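Local structure of DNA-binding protein HU (Thermus thermophilus HB8, 5EKA) at the interface of chains A and B. The protein binds and wraps DNA as a histone-like homodimer, stabilising it against denaturation under extreme environmental conditions. Residues are numbered along the deposited sequence; one frame, centred on the assembly and turned at random. Chains: chain A/B, DNA-binding protein HU.

The interface of chains A and B. Residues chain A 6, 8, 11, 14-15, 52; chain B 33, 36-37, 47, 49.
A:Leu11 points its isobutyl tip into chain B between helix 23-42 and strand 46-49, in the apolar core that joins the two copies of this HU-family, histone-like homodimer. With CG anti to the carbonyl carbon (chi1 -72°), the tip stands out from helix 8-19, and its two methyls part toward the strand and the helix of chain B. A:Leu11 CD1 goes to the strand, where it meets B:Val47 CG1 at 3.8 Å and also packs on B:Leu49 CD2; both of these side chains run at about a right angle to the leucine. The same methyl touches B:Val37 CG2, bringing helix and strand of chain B together on one group. A:Leu11 CD2 turns to B:Lys36, whose CB it meets at 3.8 Å as the two side chains run antiparallel alongside one another. Behind the tip, A:Leu11 CB is met by B:Leu33 CD1 at 4.0 Å. One turn further along helix 8-19, A:Val15 sets CG2 against the backbone of the partner helix, 3.6 Å from B:Leu33 CA.

A:Gln14 crosses B:Lys36 obliquely at the polar margin. The bend of the lysine chain at chi2 (-65°) turns CD back toward the glutamine amide, and A:Gln14 OE1, which also lies near CB, is 3.6 Å from B:Lys36 CD. This is contact with the aliphatic stem, not with the terminal NZ. The same OE1 reaches chain B through a water, which sits 2.7 Å from A:Gln14 OE1 and also contacts the carbonyl B:Lys36 O.

On the strand side, A:Val6 and B:Val47 form a parallel beta bridge between strands 5-7 and 46-49, while B:Leu49 CD2 lies against the backbone of A:Lys8 at the start of helix 8-19. On another side of B:Val37, its CG1 meets A:Phe52 CE1 at 3.8 Å and also touches CZ, the two side chains crossing at about a right angle. The two-fold axis repeats every contact with the chains exchanged.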
ATOM      1  N   VAL A   6      -5.850  -2.702 -12.076  1.00 21.27           N
ATOM      2  CA  VAL A   6      -4.656  -3.471 -11.972  1.00 21.12           C
ATOM      3  C   VAL A   6      -4.745  -4.274 -10.681  1.00 20.27           C
ATOM      4  O   VAL A   6      -4.883  -3.702  -9.624  1.00 20.26           O
ATOM      5  CB  VAL A   6      -3.413  -2.556 -12.001  1.00 21.55           C
ATOM      6  CG1 VAL A   6      -2.125  -3.334 -11.696  1.00 22.61           C
ATOM      7  CG2 VAL A   6      -3.356  -1.844 -13.360  1.00 23.13           C
ATOM      8  N   LYS A   8      -3.597  -7.493  -7.816  1.00 19.55           N
ATOM      9  CA  LYS A   8      -2.412  -8.064  -7.167  1.00 19.61           C
ATOM     10  C   LYS A   8      -1.703  -9.024  -8.136  1.00 20.06           C
ATOM     11  O   LYS A   8      -0.490  -8.927  -8.327  1.00 18.80           O
ATOM     12  CB  LYS A   8      -2.788  -8.740  -5.837  1.00 21.53           C
ATOM     13  CG  LYS A   8      -1.605  -9.265  -5.062  1.00 24.74           C
ATOM     14  CD  LYS A   8      -1.964  -9.638  -3.624  1.00 28.04           C
ATOM     15  CE  LYS A   8      -3.274 -10.365  -3.453  1.00 33.37           C
ATOM     16  NZ  LYS A   8      -3.312 -11.211  -2.218  1.00 35.11           N
ATOM     17  N   LEU A  11       0.189  -7.119 -10.754  1.00 19.60           N
ATOM     18  CA  LEU A  11       1.414  -6.570 -10.167  1.00 19.61           C
ATOM     19  C   LEU A  11       2.517  -7.600 -10.003  1.00 20.30           C
ATOM     20  O   LEU A  11       3.667  -7.288 -10.254  1.00 20.11           O
ATOM     21  CB  LEU A  11       1.106  -5.874  -8.847  1.00 18.95           C
ATOM     22  CG  LEU A  11       0.371  -4.540  -9.001  1.00 19.70           C
ATOM     23  CD1 LEU A  11      -0.153  -4.084  -7.653  1.00 20.20           C
ATOM     24  CD2 LEU A  11       1.226  -3.438  -9.634  1.00 20.51           C
ATOM     25  N   GLN A  14       3.990  -7.917 -13.428  1.00 22.74           N
ATOM     26  CA  GLN A  14       4.755  -6.738 -13.794  1.00 22.88           C
ATOM     27  C   GLN A  14       6.072  -6.698 -13.038  1.00 22.19           C
ATOM     28  O   GLN A  14       7.085  -6.398 -13.602  1.00 23.02           O
ATOM     29  CB  GLN A  14       3.963  -5.477 -13.469  1.00 21.84           C
ATOM     30  CG  GLN A  14       2.786  -5.258 -14.396  1.00 22.42           C
ATOM     31  CD  GLN A  14       1.941  -4.068 -14.027  1.00 24.05           C
ATOM     32  OE1 GLN A  14       2.318  -3.272 -13.222  1.00 24.29           O
ATOM     33  NE2 GLN A  14       0.733  -3.989 -14.613  1.00 25.81           N
ATOM     34  N   VAL A  15       6.034  -7.042 -11.762  1.00 21.53           N
ATOM     35  CA  VAL A  15       7.244  -7.050 -10.939  1.00 21.92           C
ATOM     36  C   VAL A  15       8.198  -8.184 -11.341  1.00 24.63           C
ATOM     37  O   VAL A  15       9.412  -7.979 -11.421  1.00 25.89           O
ATOM     38  CB  VAL A  15       6.936  -7.114  -9.413  1.00 21.18           C
ATOM     39  CG1 VAL A  15       8.245  -7.237  -8.633  1.00 21.96           C
ATOM     40  CG2 VAL A  15       6.177  -5.891  -8.913  1.00 20.68           C
ATOM     41  N   PHE A  52       6.613   6.788  -1.003  1.00 25.61           N
ATOM     42  CA  PHE A  52       5.302   6.256  -1.397  1.00 23.00           C
ATOM     43  C   PHE A  52       4.198   6.815  -0.487  1.00 23.11           C
ATOM     44  O   PHE A  52       3.401   7.645  -0.906  1.00 23.67           O
ATOM     45  CB  PHE A  52       5.324   4.723  -1.447  1.00 21.68           C
ATOM     46  CG  PHE A  52       4.029   4.109  -1.903  1.00 20.29           C
ATOM     47  CD1 PHE A  52       3.679   4.125  -3.235  1.00 20.81           C
ATOM     48  CD2 PHE A  52       3.154   3.545  -0.990  1.00 20.03           C
ATOM     49  CE1 PHE A  52       2.494   3.558  -3.680  1.00 20.13           C
ATOM     50  CE2 PHE A  52       1.965   2.957  -1.413  1.00 20.83           C
ATOM     51  CZ  PHE A  52       1.626   2.976  -2.764  1.00 20.09           C
TER
ATOM     52  N   LEU B  33       7.598  -3.059  -6.963  1.00 18.41           N
ATOM     53  CA  LEU B  33       6.174  -3.090  -6.664  1.00 18.51           C
ATOM     54  C   LEU B  33       5.626  -1.696  -6.455  1.00 17.77           C
ATOM     55  O   LEU B  33       4.621  -1.318  -7.074  1.00 16.64           O
ATOM     56  CB  LEU B  33       5.918  -3.976  -5.434  1.00 19.01           C
ATOM     57  CG  LEU B  33       4.481  -4.018  -4.937  1.00 18.40           C
ATOM     58  CD1 LEU B  33       3.550  -4.695  -5.968  1.00 20.01           C
ATOM     59  CD2 LEU B  33       4.343  -4.633  -3.535  1.00 18.39           C
ATOM     60  N   LYS B  36       5.455   0.259  -9.684  1.00 17.22           N
ATOM     61  CA  LYS B  36       4.377  -0.169 -10.568  1.00 17.37           C
ATOM     62  C   LYS B  36       3.025   0.292 -10.040  1.00 17.14           C
ATOM     63  O   LYS B  36       2.124   0.643 -10.850  1.00 16.24           O
ATOM     64  CB  LYS B  36       4.415  -1.709 -10.763  1.00 18.45           C
ATOM     65  CG  LYS B  36       5.619  -2.213 -11.561  1.00 20.92           C
ATOM     66  CD  LYS B  36       5.612  -1.738 -13.009  1.00 23.10           C
ATOM     67  CE  LYS B  36       6.871  -2.102 -13.741  1.00 26.74           C
ATOM     68  NZ  LYS B  36       6.801  -1.534 -15.111  1.00 29.35           N
ATOM     69  N   VAL B  37       2.887   0.390  -8.714  1.00 16.43           N
ATOM     70  CA  VAL B  37       1.639   0.932  -8.160  1.00 15.62           C
ATOM     71  C   VAL B  37       1.579   2.399  -8.580  1.00 15.75           C
ATOM     72  O   VAL B  37       0.555   2.823  -9.073  1.00 15.23           O
ATOM     73  CB  VAL B  37       1.503   0.700  -6.644  1.00 16.31           C
ATOM     74  CG1 VAL B  37       0.305   1.466  -6.054  1.00 16.47           C
ATOM     75  CG2 VAL B  37       1.419  -0.814  -6.390  1.00 16.23           C
ATOM     76  N   VAL B  47      -5.942   0.218  -8.380  1.00 18.54           N
ATOM     77  CA  VAL B  47      -5.020  -0.825  -8.027  1.00 19.31           C
ATOM     78  C   VAL B  47      -5.716  -1.581  -6.900  1.00 19.78           C
ATOM     79  O   VAL B  47      -5.793  -1.105  -5.780  1.00 19.75           O
ATOM     80  CB  VAL B  47      -3.649  -0.294  -7.584  1.00 19.40           C
ATOM     81  CG1 VAL B  47      -2.798  -1.432  -7.115  1.00 19.45           C
ATOM     82  CG2 VAL B  47      -2.968   0.443  -8.720  1.00 18.85           C
ATOM     83  N   LEU B  49      -5.950  -4.732  -4.414  1.00 23.51           N
ATOM     84  CA  LEU B  49      -5.116  -5.736  -3.742  1.00 25.64           C
ATOM     85  C   LEU B  49      -6.090  -6.537  -2.896  1.00 27.32           C
ATOM     86  O   LEU B  49      -6.433  -6.157  -1.781  1.00 26.42           O
ATOM     87  CB  LEU B  49      -4.020  -5.088  -2.905  1.00 24.20           C
ATOM     88  CG  LEU B  49      -3.051  -4.166  -3.632  1.00 26.02           C
ATOM     89  CD1 LEU B  49      -2.043  -3.580  -2.677  1.00 26.91           C
ATOM     90  CD2 LEU B  49      -2.355  -4.995  -4.705  1.00 28.17           C
TER
HETATM   91  O   HOH W   1       1.812  -0.605 -13.383  1.00 27.09           O